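Local coordinates for resiniferatoxin-binding, phosphotriesterase-related protein (Rhodobacter sphaeroides 2.4.1, PDB 3K2G) that binds two zinc ions at the mouth of a TIM barrel and probably hydrolyses phosphate esters, as a member of the phosphotriesterase family, at residues T234-N240 and A257-M263; V180-F184 and F214-V220; V130-Y136 and I172-I178. All coordinates share one frame; numbering follows the deposited sequence.

Contact 1: residues T234-N240 and A257-M263; sequences TVLCHMN and AFLEFDM. With ZN (zinc ion), chain J.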
loop_
_atom_site.group_PDB
_atom_site.type_symbol
_atom_site.label_atom_id
_atom_site.label_comp_id
_atom_site.label_asym_id
_atom_site.label_seq_id
_atom_site.Cartn_x
_atom_site.Cartn_y
_atom_site.Cartn_z
ATOM N N THR B 234 29.318 -10.266 4.664
ATOM C CA THR B 234 28.875 -10.722 3.351
ATOM C C THR B 234 28.044 -9.575 2.773
ATOM O O THR B 234 27.147 -9.065 3.437
ATOM C CB THR B 234 27.984 -11.977 3.449
ATOM O OG1 THR B 234 28.759 -13.074 3.943
ATOM C CG2 THR B 234 27.411 -12.337 2.078
ATOM N N VAL B 235 28.350 -9.179 1.545
ATOM C CA VAL B 235 27.655 -8.085 0.881
ATOM C C VAL B 235 26.798 -8.616 -0.262
ATOM O O VAL B 235 27.305 -9.303 -1.152
ATOM C CB VAL B 235 28.657 -7.063 0.288
ATOM C CG1 VAL B 235 27.902 -5.964 -0.448
ATOM C CG2 VAL B 235 29.521 -6.461 1.404
ATOM N N LEU B 236 25.504 -8.307 -0.227
ATOM C CA LEU B 236 24.585 -8.732 -1.275
ATOM C C LEU B 236 24.448 -7.583 -2.267
ATOM O O LEU B 236 23.902 -6.531 -1.926
ATOM C CB LEU B 236 23.213 -9.060 -0.684
ATOM C CG LEU B 236 23.163 -10.215 0.317
ATOM C CD1 LEU B 236 21.782 -10.278 0.948
ATOM C CD2 LEU B 236 23.489 -11.523 -0.384
ATOM N N CYS B 237 24.941 -7.792 -3.487
ATOM C CA CYS B 237 24.906 -6.767 -4.535
ATOM C C CYS B 237 23.585 -6.614 -5.268
ATOM O O CYS B 237 22.755 -7.521 -5.293
ATOM C CB CYS B 237 25.974 -7.050 -5.595
ATOM S SG CYS B 237 27.682 -7.101 -4.996
ATOM N N HIS B 238 23.417 -5.445 -5.876
ATOM C CA HIS B 238 22.241 -5.147 -6.691
ATOM C C HIS B 238 20.897 -5.258 -5.986
ATOM O O HIS B 238 19.974 -5.917 -6.467
ATOM C CB HIS B 238 22.275 -6.045 -7.926
ATOM C CG HIS B 238 23.635 -6.139 -8.549
ATOM N ND1 HIS B 238 24.460 -5.044 -8.689
ATOM C CD2 HIS B 238 24.318 -7.195 -9.056
ATOM C CE1 HIS B 238 25.595 -5.420 -9.255
ATOM N NE2 HIS B 238 25.534 -6.720 -9.487
HETATM N N MSE B 239 20.779 -4.584 -4.854
HETATM C CA MSE B 239 19.532 -4.612 -4.103
HETATM C C MSE B 239 18.482 -3.657 -4.666
HETATM O O MSE B 239 17.291 -3.840 -4.432
HETATM C CB MSE B 239 19.807 -4.272 -2.644
HETATM C CG MSE B 239 20.654 -5.332 -1.938
HETATM SE SE MSE B 239 19.903 -7.117 -2.076
HETATM C CE MSE B 239 18.245 -6.773 -1.134
ATOM N N ASN B 240 18.929 -2.652 -5.418
ATOM C CA ASN B 240 18.038 -1.644 -5.996
ATOM C C ASN B 240 16.707 -2.140 -6.563
ATOM O O ASN B 240 15.658 -1.602 -6.226
ATOM C CB ASN B 240 18.764 -0.848 -7.088
ATOM C CG ASN B 240 19.977 -0.106 -6.565
ATOM O OD1 ASN B 240 20.023 1.128 -6.575
ATOM N ND2 ASN B 240 20.969 -0.853 -6.106
ATOM N N ALA B 257 23.627 -9.543 6.680
ATOM C CA ALA B 257 24.280 -9.178 5.433
ATOM C C ALA B 257 24.114 -7.710 5.075
ATOM O O ALA B 257 23.131 -7.071 5.439
ATOM C CB ALA B 257 23.751 -10.048 4.294
ATOM N N PHE B 258 25.102 -7.179 4.365
ATOM C CA PHE B 258 25.040 -5.805 3.907
ATOM C C PHE B 258 24.130 -5.820 2.683
ATOM O O PHE B 258 24.143 -6.770 1.902
ATOM C CB PHE B 258 26.430 -5.311 3.502
ATOM C CG PHE B 258 27.303 -4.924 4.659
ATOM C CD1 PHE B 258 27.213 -3.654 5.221
ATOM C CD2 PHE B 258 28.230 -5.823 5.180
ATOM C CE1 PHE B 258 28.041 -3.282 6.286
ATOM C CE2 PHE B 258 29.059 -5.461 6.243
ATOM C CZ PHE B 258 28.966 -4.187 6.798
ATOM N N LEU B 259 23.322 -4.779 2.538
ATOM C CA LEU B 259 22.431 -4.655 1.390
ATOM C C LEU B 259 23.059 -3.567 0.537
ATOM O O LEU B 259 23.067 -2.395 0.909
ATOM C CB LEU B 259 21.028 -4.243 1.839
ATOM C CG LEU B 259 20.351 -5.191 2.836
ATOM C CD1 LEU B 259 18.930 -4.712 3.099
ATOM C CD2 LEU B 259 20.338 -6.617 2.279
ATOM N N GLU B 260 23.604 -3.957 -0.604
ATOM C CA GLU B 260 24.270 -2.987 -1.452
ATOM C C GLU B 260 23.422 -2.402 -2.573
ATOM O O GLU B 260 23.050 -3.096 -3.518
ATOM C CB GLU B 260 25.541 -3.611 -2.035
ATOM C CG GLU B 260 26.435 -2.621 -2.754
ATOM C CD GLU B 260 27.773 -3.230 -3.137
ATOM O OE1 GLU B 260 27.845 -3.973 -4.141
ATOM O OE2 GLU B 260 28.753 -2.973 -2.414
ATOM N N PHE B 261 23.102 -1.119 -2.445
ATOM C CA PHE B 261 22.350 -0.409 -3.471
ATOM C C PHE B 261 23.427 0.213 -4.359
ATOM O O PHE B 261 23.705 1.407 -4.301
ATOM C CB PHE B 261 21.459 0.652 -2.825
ATOM C CG PHE B 261 20.293 0.066 -2.079
ATOM C CD1 PHE B 261 19.083 -0.171 -2.724
ATOM C CD2 PHE B 261 20.424 -0.305 -0.745
ATOM C CE1 PHE B 261 18.020 -0.777 -2.053
ATOM C CE2 PHE B 261 19.371 -0.910 -0.065
ATOM C CZ PHE B 261 18.166 -1.145 -0.717
ATOM N N ASP B 262 24.045 -0.649 -5.160
ATOM C CA ASP B 262 25.122 -0.277 -6.067
ATOM C C ASP B 262 24.662 0.159 -7.453
ATOM O O ASP B 262 25.477 0.249 -8.364
ATOM C CB ASP B 262 26.087 -1.458 -6.221
ATOM C CG ASP B 262 25.364 -2.793 -6.348
ATOM O OD1 ASP B 262 24.412 -2.891 -7.154
ATOM O OD2 ASP B 262 25.753 -3.748 -5.642
HETATM N N MSE B 263 23.374 0.431 -7.623
HETATM C CA MSE B 263 22.879 0.834 -8.936
HETATM C C MSE B 263 22.364 2.265 -8.978
HETATM O O MSE B 263 21.600 2.643 -9.871
HETATM C CB MSE B 263 21.802 -0.144 -9.403
HETATM C CG MSE B 263 22.379 -1.518 -9.721
HETATM SE SE MSE B 263 21.146 -3.001 -9.762
HETATM C CE MSE B 263 19.934 -2.343 -11.141
HETATM ZN ZN ZN J . 27.142 -7.761 -10.756
HETATM O O HOH W 1 27.930 -5.937 -11.516
HETATM O O HOH W 2 25.906 -7.038 -12.692
#
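His238 hands one ring nitrogen to Asp262 and the other to a zinc ion, while Met263 packs on its CB. That CB of His238 lies 3.7 Å from the selenium atom SE of Met263, a selenomethionine that crosses it at about a right angle. Farther out, CG of the ring passes near Asp262 OD1, and His238 ND1 donates to Asp262 OD1 over 2.6 Å, coming from above the carboxylate plane, which is turned 69° from the imidazole. At the far tip His238 NE2 binds zinc at 2.3 Å, alongside two waters; His209 and Glu177 are further ligands. Cys237 CB sits over the centre of one ring face. The other oxygen, Asp262 OD2, accepts from the backbone N of His238 at 2.9 Å, so one carboxylate grips both main chain and ring and, with the zinc on NE2, holds the ring's rotation. Asp262 reaches this spot by swinging CG between its backbone N and carbonyl carbon (chi1 42°). Behind the metal end, strands 234-236 and 258-261 pair in parallel, the two strands of a beta-alpha-beta unit in the TIM barrel, with helix 246-255 in the crossover. The strand pair is laddered by Phe258 N to Thr234 O, Leu236 N to Phe258 O and Glu260 N to Leu236 O. Met239 CG packs 3.9 Å from Leu259 CB. Met239 CB lies over the centre of the Phe261 ring, 4.0 Å from its centroid.

Contact 2: residues V180-F184 and F214-V220; sequences VSSDF and FRLAHRV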
loop_
_atom_site.group_PDB
_atom_site.type_symbol
_atom_site.label_atom_id
_atom_site.label_comp_id
_atom_site.label_asym_id
_atom_site.label_seq_id
_atom_site.Cartn_x
_atom_site.Cartn_y
_atom_site.Cartn_z
ATOM N N VAL B 180 26.058 -15.179 -9.372
ATOM C CA VAL B 180 24.901 -16.013 -9.093
ATOM C C VAL B 180 23.809 -15.511 -10.042
ATOM O O VAL B 180 23.348 -14.377 -9.924
ATOM C CB VAL B 180 24.414 -15.868 -7.635
ATOM C CG1 VAL B 180 23.194 -16.751 -7.408
ATOM C CG2 VAL B 180 25.532 -16.254 -6.669
ATOM N N SER B 181 23.417 -16.349 -10.996
ATOM C CA SER B 181 22.391 -15.973 -11.966
ATOM C C SER B 181 21.014 -16.374 -11.458
ATOM O O SER B 181 20.896 -17.063 -10.446
ATOM C CB SER B 181 22.649 -16.675 -13.297
ATOM O OG SER B 181 22.365 -18.061 -13.187
ATOM N N SER B 182 19.972 -15.951 -12.169
ATOM C CA SER B 182 18.610 -16.293 -11.783
ATOM C C SER B 182 18.412 -17.809 -11.863
ATOM O O SER B 182 17.482 -18.355 -11.275
ATOM C CB SER B 182 17.605 -15.579 -12.694
ATOM O OG SER B 182 17.833 -15.892 -14.058
ATOM N N ASP B 183 19.297 -18.482 -12.590
ATOM C CA ASP B 183 19.230 -19.934 -12.737
ATOM C C ASP B 183 19.992 -20.627 -11.610
ATOM O O ASP B 183 19.720 -21.782 -11.288
ATOM C CB ASP B 183 19.814 -20.364 -14.087
ATOM C CG ASP B 183 18.978 -19.895 -15.263
ATOM O OD1 ASP B 183 17.755 -20.144 -15.258
ATOM O OD2 ASP B 183 19.539 -19.284 -16.195
ATOM N N PHE B 184 20.948 -19.913 -11.021
ATOM C CA PHE B 184 21.753 -20.446 -9.926
ATOM C C PHE B 184 22.244 -21.843 -10.291
ATOM O O PHE B 184 21.921 -22.820 -9.619
ATOM C CB PHE B 184 20.906 -20.499 -8.649
ATOM C CG PHE B 184 21.701 -20.377 -7.377
ATOM C CD1 PHE B 184 21.096 -19.905 -6.218
ATOM C CD2 PHE B 184 23.048 -20.729 -7.331
ATOM C CE1 PHE B 184 21.816 -19.786 -5.031
ATOM C CE2 PHE B 184 23.777 -20.613 -6.148
ATOM C CZ PHE B 184 23.157 -20.138 -4.995
ATOM N N PHE B 214 15.270 -10.767 -9.132
ATOM C CA PHE B 214 14.727 -12.028 -8.626
ATOM C C PHE B 214 14.843 -11.972 -7.102
ATOM O O PHE B 214 15.198 -10.924 -6.567
ATOM C CB PHE B 214 15.478 -13.238 -9.199
ATOM C CG PHE B 214 15.149 -13.524 -10.639
ATOM C CD1 PHE B 214 14.163 -14.451 -10.976
ATOM C CD2 PHE B 214 15.790 -12.827 -11.659
ATOM C CE1 PHE B 214 13.818 -14.677 -12.311
ATOM C CE2 PHE B 214 15.452 -13.043 -13.002
ATOM C CZ PHE B 214 14.464 -13.970 -13.325
ATOM N N ARG B 215 14.547 -13.069 -6.403
ATOM C CA ARG B 215 14.625 -13.083 -4.938
ATOM C C ARG B 215 15.388 -14.307 -4.423
ATOM O O ARG B 215 14.844 -15.101 -3.656
ATOM C CB ARG B 215 13.214 -13.083 -4.346
ATOM C CG ARG B 215 12.323 -11.940 -4.833
ATOM C CD ARG B 215 12.640 -10.623 -4.139
ATOM N NE ARG B 215 11.767 -9.547 -4.598
ATOM C CZ ARG B 215 12.006 -8.784 -5.659
ATOM N NH1 ARG B 215 13.102 -8.967 -6.380
ATOM N NH2 ARG B 215 11.137 -7.848 -6.007
ATOM N N LEU B 216 16.645 -14.449 -4.834
ATOM C CA LEU B 216 17.471 -15.589 -4.431
ATOM C C LEU B 216 18.414 -15.309 -3.258
ATOM O O LEU B 216 19.183 -16.183 -2.854
ATOM C CB LEU B 216 18.308 -16.071 -5.627
ATOM C CG LEU B 216 17.570 -16.588 -6.868
ATOM C CD1 LEU B 216 18.572 -16.903 -7.976
ATOM C CD2 LEU B 216 16.775 -17.830 -6.509
ATOM N N ALA B 217 18.353 -14.099 -2.712
ATOM C CA ALA B 217 19.233 -13.700 -1.612
ATOM C C ALA B 217 19.237 -14.611 -0.383
ATOM O O ALA B 217 20.304 -14.921 0.154
ATOM C CB ALA B 217 18.924 -12.268 -1.195
ATOM N N HIS B 218 18.062 -15.037 0.079
ATOM C CA HIS B 218 18.020 -15.903 1.251
ATOM C C HIS B 218 18.657 -17.262 0.963
ATOM O O HIS B 218 19.289 -17.849 1.838
ATOM C CB HIS B 218 16.583 -16.065 1.758
ATOM C CG HIS B 218 16.125 -14.941 2.641
ATOM N ND1 HIS B 218 16.658 -14.711 3.891
ATOM C CD2 HIS B 218 15.206 -13.966 2.442
ATOM C CE1 HIS B 218 16.090 -13.644 4.422
ATOM N NE2 HIS B 218 15.205 -13.172 3.561
ATOM N N ARG B 219 18.503 -17.762 -0.261
ATOM C CA ARG B 219 19.113 -19.041 -0.616
ATOM C C ARG B 219 20.632 -18.857 -0.655
ATOM O O ARG B 219 21.392 -19.761 -0.291
ATOM C CB ARG B 219 18.616 -19.525 -1.984
ATOM C CG ARG B 219 19.318 -20.794 -2.459
ATOM C CD ARG B 219 18.854 -21.259 -3.835
ATOM N NE ARG B 219 19.621 -22.419 -4.290
ATOM C CZ ARG B 219 19.515 -22.968 -5.498
ATOM N NH1 ARG B 219 18.668 -22.464 -6.387
ATOM N NH2 ARG B 219 20.261 -24.019 -5.818
ATOM N N VAL B 220 21.066 -17.681 -1.105
ATOM C CA VAL B 220 22.491 -17.358 -1.177
ATOM C C VAL B 220 23.072 -17.338 0.228
ATOM O O VAL B 220 24.112 -17.944 0.477
ATOM C CB VAL B 220 22.749 -15.965 -1.837
ATOM C CG1 VAL B 220 24.135 -15.443 -1.455
ATOM C CG2 VAL B 220 22.656 -16.075 -3.353
#
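Phe184 is clasped between Arg219 and Val180. The guanidinium of Arg219 lies off-centre over one face of the ring in a cation-pi contact, its CZ 4.0 Å from the centroid of the Phe184 ring and the two planes 33° apart. On the opposite face Val180 CG1, from the ring's own loop, stands over the centre. Arg219 runs fully extended, CG anti to the backbone N (chi1 175°), which carries CD and NE along the ring's CD1-CE1 side; Arg219 NE is 3.5 Å from Phe184 CD1. Val220 CG2 closes the inner end, 4.1 Å from Val180 CG1 and 4.2 Å from Phe184 CE1, where the packing is apolar and buried. Leu216 bridges to the outer half: its CD1 reaches 3.4 Å from Ser181 O and also brushes Ser182 O. Toward solvent, where Arg219 and Phe214 are both exposed, the contact thins; at the Phe214 end Ser182 CB lies over a ring face in a CH-pi contact, 3.4 Å from the Phe214 centroid. The loop itself is braced by an ST turn, in which Ser181 OG accepts from Asp183 N; the same hydroxyl is hydrogen-bonded to Glu188. The interface thus joins the loop after barrel strand 175-178 to the first turn of helix 217-226, with Val180 and Val220 both resting on Val208 of strand 206-208, while Val220 also touches Leu192, and Phe184 touches Glu189, on helix 186-202.

Contact 3: residues V130-Y136 and I172-I178; sequences VMGAGYY and IGLIGEI. With ZN (zinc ion), chain J; ZN (zinc ion), chain I; DTV ((2S,3S)-1,4-dimercaptobutane-2,3-diol), chain K.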
loop_
_atom_site.group_PDB
_atom_site.type_symbol
_atom_site.label_atom_id
_atom_site.label_comp_id
_atom_site.label_asym_id
_atom_site.label_seq_id
_atom_site.Cartn_x
_atom_site.Cartn_y
_atom_site.Cartn_z
ATOM N N VAL B 130 40.801 -1.246 -3.797
ATOM C CA VAL B 130 40.741 -2.593 -3.236
ATOM C C VAL B 130 40.321 -3.543 -4.358
ATOM O O VAL B 130 39.363 -3.259 -5.080
ATOM C CB VAL B 130 39.706 -2.689 -2.094
ATOM C CG1 VAL B 130 39.608 -4.124 -1.615
ATOM C CG2 VAL B 130 40.111 -1.773 -0.944
HETATM N N MSE B 131 41.030 -4.665 -4.490
HETATM C CA MSE B 131 40.763 -5.643 -5.549
HETATM C C MSE B 131 40.026 -6.908 -5.108
HETATM O O MSE B 131 40.323 -7.489 -4.057
HETATM C CB MSE B 131 42.086 -6.026 -6.217
HETATM C CG MSE B 131 42.006 -7.111 -7.291
HETATM SE SE MSE B 131 43.730 -7.271 -8.215
HETATM C CE MSE B 131 44.719 -8.065 -6.724
ATOM N N GLY B 132 39.064 -7.321 -5.932
ATOM C CA GLY B 132 38.279 -8.508 -5.650
ATOM C C GLY B 132 38.853 -9.771 -6.260
ATOM O O GLY B 132 39.970 -9.777 -6.776
ATOM N N ALA B 133 38.081 -10.850 -6.200
ATOM C CA ALA B 133 38.524 -12.135 -6.722
ATOM C C ALA B 133 37.381 -13.135 -6.866
ATOM O O ALA B 133 36.242 -12.853 -6.494
ATOM C CB ALA B 133 39.600 -12.709 -5.812
ATOM N N GLY B 134 37.698 -14.309 -7.399
ATOM C CA GLY B 134 36.692 -15.338 -7.589
ATOM C C GLY B 134 36.142 -15.369 -9.003
ATOM O O GLY B 134 36.646 -14.680 -9.894
ATOM N N TYR B 135 35.099 -16.168 -9.203
ATOM C CA TYR B 135 34.470 -16.308 -10.508
ATOM C C TYR B 135 33.107 -15.633 -10.575
ATOM O O TYR B 135 32.396 -15.531 -9.575
ATOM C CB TYR B 135 34.352 -17.790 -10.859
ATOM C CG TYR B 135 35.705 -18.428 -11.092
ATOM C CD1 TYR B 135 36.380 -18.255 -12.303
ATOM C CD2 TYR B 135 36.339 -19.151 -10.084
ATOM C CE1 TYR B 135 37.655 -18.786 -12.504
ATOM C CE2 TYR B 135 37.612 -19.682 -10.271
ATOM C CZ TYR B 135 38.266 -19.495 -11.483
ATOM O OH TYR B 135 39.531 -20.011 -11.659
ATOM N N TYR B 136 32.753 -15.184 -11.775
ATOM C CA TYR B 136 31.498 -14.493 -12.016
ATOM C C TYR B 136 30.433 -15.449 -12.550
ATOM O O TYR B 136 30.492 -16.656 -12.306
ATOM C CB TYR B 136 31.754 -13.354 -13.004
ATOM C CG TYR B 136 30.721 -12.260 -12.986
ATOM C CD1 TYR B 136 30.217 -11.773 -11.779
ATOM C CD2 TYR B 136 30.282 -11.674 -14.172
ATOM C CE1 TYR B 136 29.305 -10.725 -11.755
ATOM C CE2 TYR B 136 29.373 -10.624 -14.157
ATOM C CZ TYR B 136 28.891 -10.152 -12.945
ATOM O OH TYR B 136 28.017 -9.090 -12.911
ATOM N N ILE B 172 44.537 -9.477 -2.879
ATOM C CA ILE B 172 43.136 -9.073 -2.837
ATOM C C ILE B 172 42.734 -8.610 -1.447
ATOM O O ILE B 172 43.336 -9.009 -0.451
ATOM C CB ILE B 172 42.204 -10.217 -3.278
ATOM C CG1 ILE B 172 42.377 -11.427 -2.353
ATOM C CG2 ILE B 172 42.501 -10.597 -4.725
ATOM C CD1 ILE B 172 41.409 -12.561 -2.641
ATOM N N GLY B 173 41.715 -7.759 -1.389
ATOM C CA GLY B 173 41.256 -7.236 -0.113
ATOM C C GLY B 173 39.805 -7.582 0.129
ATOM O O GLY B 173 39.239 -7.299 1.181
ATOM N N LEU B 174 39.203 -8.205 -0.872
ATOM C CA LEU B 174 37.813 -8.614 -0.803
ATOM C C LEU B 174 37.674 -9.826 -1.698
ATOM O O LEU B 174 38.403 -9.978 -2.675
ATOM C CB LEU B 174 36.895 -7.480 -1.283
ATOM C CG LEU B 174 35.625 -7.827 -2.070
ATOM C CD1 LEU B 174 34.451 -7.066 -1.511
ATOM C CD2 LEU B 174 35.820 -7.489 -3.541
ATOM N N ILE B 175 36.750 -10.703 -1.348
ATOM C CA ILE B 175 36.512 -11.895 -2.137
ATOM C C ILE B 175 35.314 -11.622 -3.009
ATOM O O ILE B 175 34.180 -11.719 -2.532
ATOM C CB ILE B 175 36.158 -13.107 -1.253
ATOM C CG1 ILE B 175 37.327 -13.432 -0.326
ATOM C CG2 ILE B 175 35.766 -14.288 -2.131
ATOM C CD1 ILE B 175 37.155 -14.700 0.483
ATOM N N GLY B 176 35.495 -11.261 -4.270
ATOM C CA GLY B 176 34.248 -11.066 -4.962
ATOM C C GLY B 176 33.735 -10.315 -6.163
ATOM O O GLY B 176 34.418 -9.703 -6.979
ATOM N N GLU B 177 32.414 -10.456 -6.176
ATOM C CA GLU B 177 31.440 -10.038 -7.148
ATOM C C GLU B 177 31.341 -11.475 -7.654
ATOM O O GLU B 177 31.693 -11.784 -8.792
ATOM C CB GLU B 177 32.003 -9.113 -8.229
ATOM C CG GLU B 177 31.175 -9.103 -9.536
ATOM C CD GLU B 177 30.141 -7.984 -9.643
ATOM O OE1 GLU B 177 28.955 -8.213 -9.316
ATOM O OE2 GLU B 177 30.524 -6.873 -10.068
ATOM N N ILE B 178 30.942 -12.375 -6.753
ATOM C CA ILE B 178 30.798 -13.778 -7.115
ATOM C C ILE B 178 29.486 -13.910 -7.868
ATOM O O ILE B 178 28.444 -13.477 -7.385
ATOM C CB ILE B 178 30.760 -14.711 -5.884
ATOM C CG1 ILE B 178 31.997 -14.500 -5.003
ATOM C CG2 ILE B 178 30.706 -16.165 -6.350
ATOM C CD1 ILE B 178 33.327 -14.793 -5.692
HETATM ZN ZN ZN J . 27.142 -7.761 -10.756
HETATM ZN ZN ZN I . 29.496 -5.003 -10.791
HETATM S S1 DTV K . 24.196 -9.486 -15.621
HETATM C C1 DTV K . 26.004 -9.148 -15.344
HETATM C C2 DTV K . 26.641 -8.297 -16.443
HETATM O O2 DTV K . 25.971 -7.045 -16.474
HETATM C C3 DTV K . 28.136 -8.070 -16.155
HETATM O O3 DTV K . 28.279 -7.371 -14.942
HETATM C C4 DTV K . 28.825 -7.256 -17.251
HETATM S S4 DTV K . 30.530 -7.798 -17.540
HETATM O O HOH W 2 25.906 -7.038 -12.692
HETATM O O HOH W 1 27.930 -5.937 -11.516
#
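The Tyr136 ring and the Glu177 carboxylate meet beside two zinc ions, their planes 67° apart. The phenol presents its edge to the metal site: the zinc ion of chain J and C3 of the bound dimercaptobutanediol both lie in the ring plane, and His209 meets the ring edge-to-face. Glu177 CG approaches obliquely, 3.3 Å from Tyr136 CE1. Tyr136 OH is a long ligand of the chain J zinc at 2.7 Å, and it shares a hydrogen bond of 2.7 Å with O3 of the diol. A water on the same zinc hydrogen-bonds to both this hydroxyl and O3. Glu177 bends at chi2 (95°) to bring its carboxylate between the metals: Glu177 OE1 binds the chain J zinc at 2.4 Å and OE2 binds the chain I zinc at 2.2 Å, while a second water bridges the two ions. Away from the metals the main chains run close together. Gly173 N donates to Met131 O over 3.0 Å, and Gly132 CA makes a CA-H...O contact with Leu174 O at 3.3 Å. Ala133 CB nestles against CG2 and CD1 of Ile172, and Ile178 CD1 covers Ala133 O and Gly134 CA. His34, His36 and Asp304 also bind the chain I zinc, and His209 and His238 the chain J zinc. The site is the binuclear zinc centre of a phosphotriesterase-family TIM barrel, to which the loop after strand 128-131 contributes Tyr136 and strand 175-178 contributes Glu177 as the bridging carboxylate.

Overall arrangement
Contacts 1 and 3 converge on one metal: their centres are about 15 Å apart, yet His238 NE2 and Glu177 OE1 come within 3.7 Å of each other on the chain J zinc, and both zinc-bound waters belong to both. Contact 2 stands outside the metal shell. The side chain of Val180 is about 9 Å from a zinc, but contact 2 begins one residue past 172-178, so the strand that supplies Glu177 runs on into this loop. It also backs contact 1, whose centre is about 13 Å from its own: Leu236 CD1 packs 4.1 Å from Ala217 CB on helix 217-226, which precedes strand 234-236.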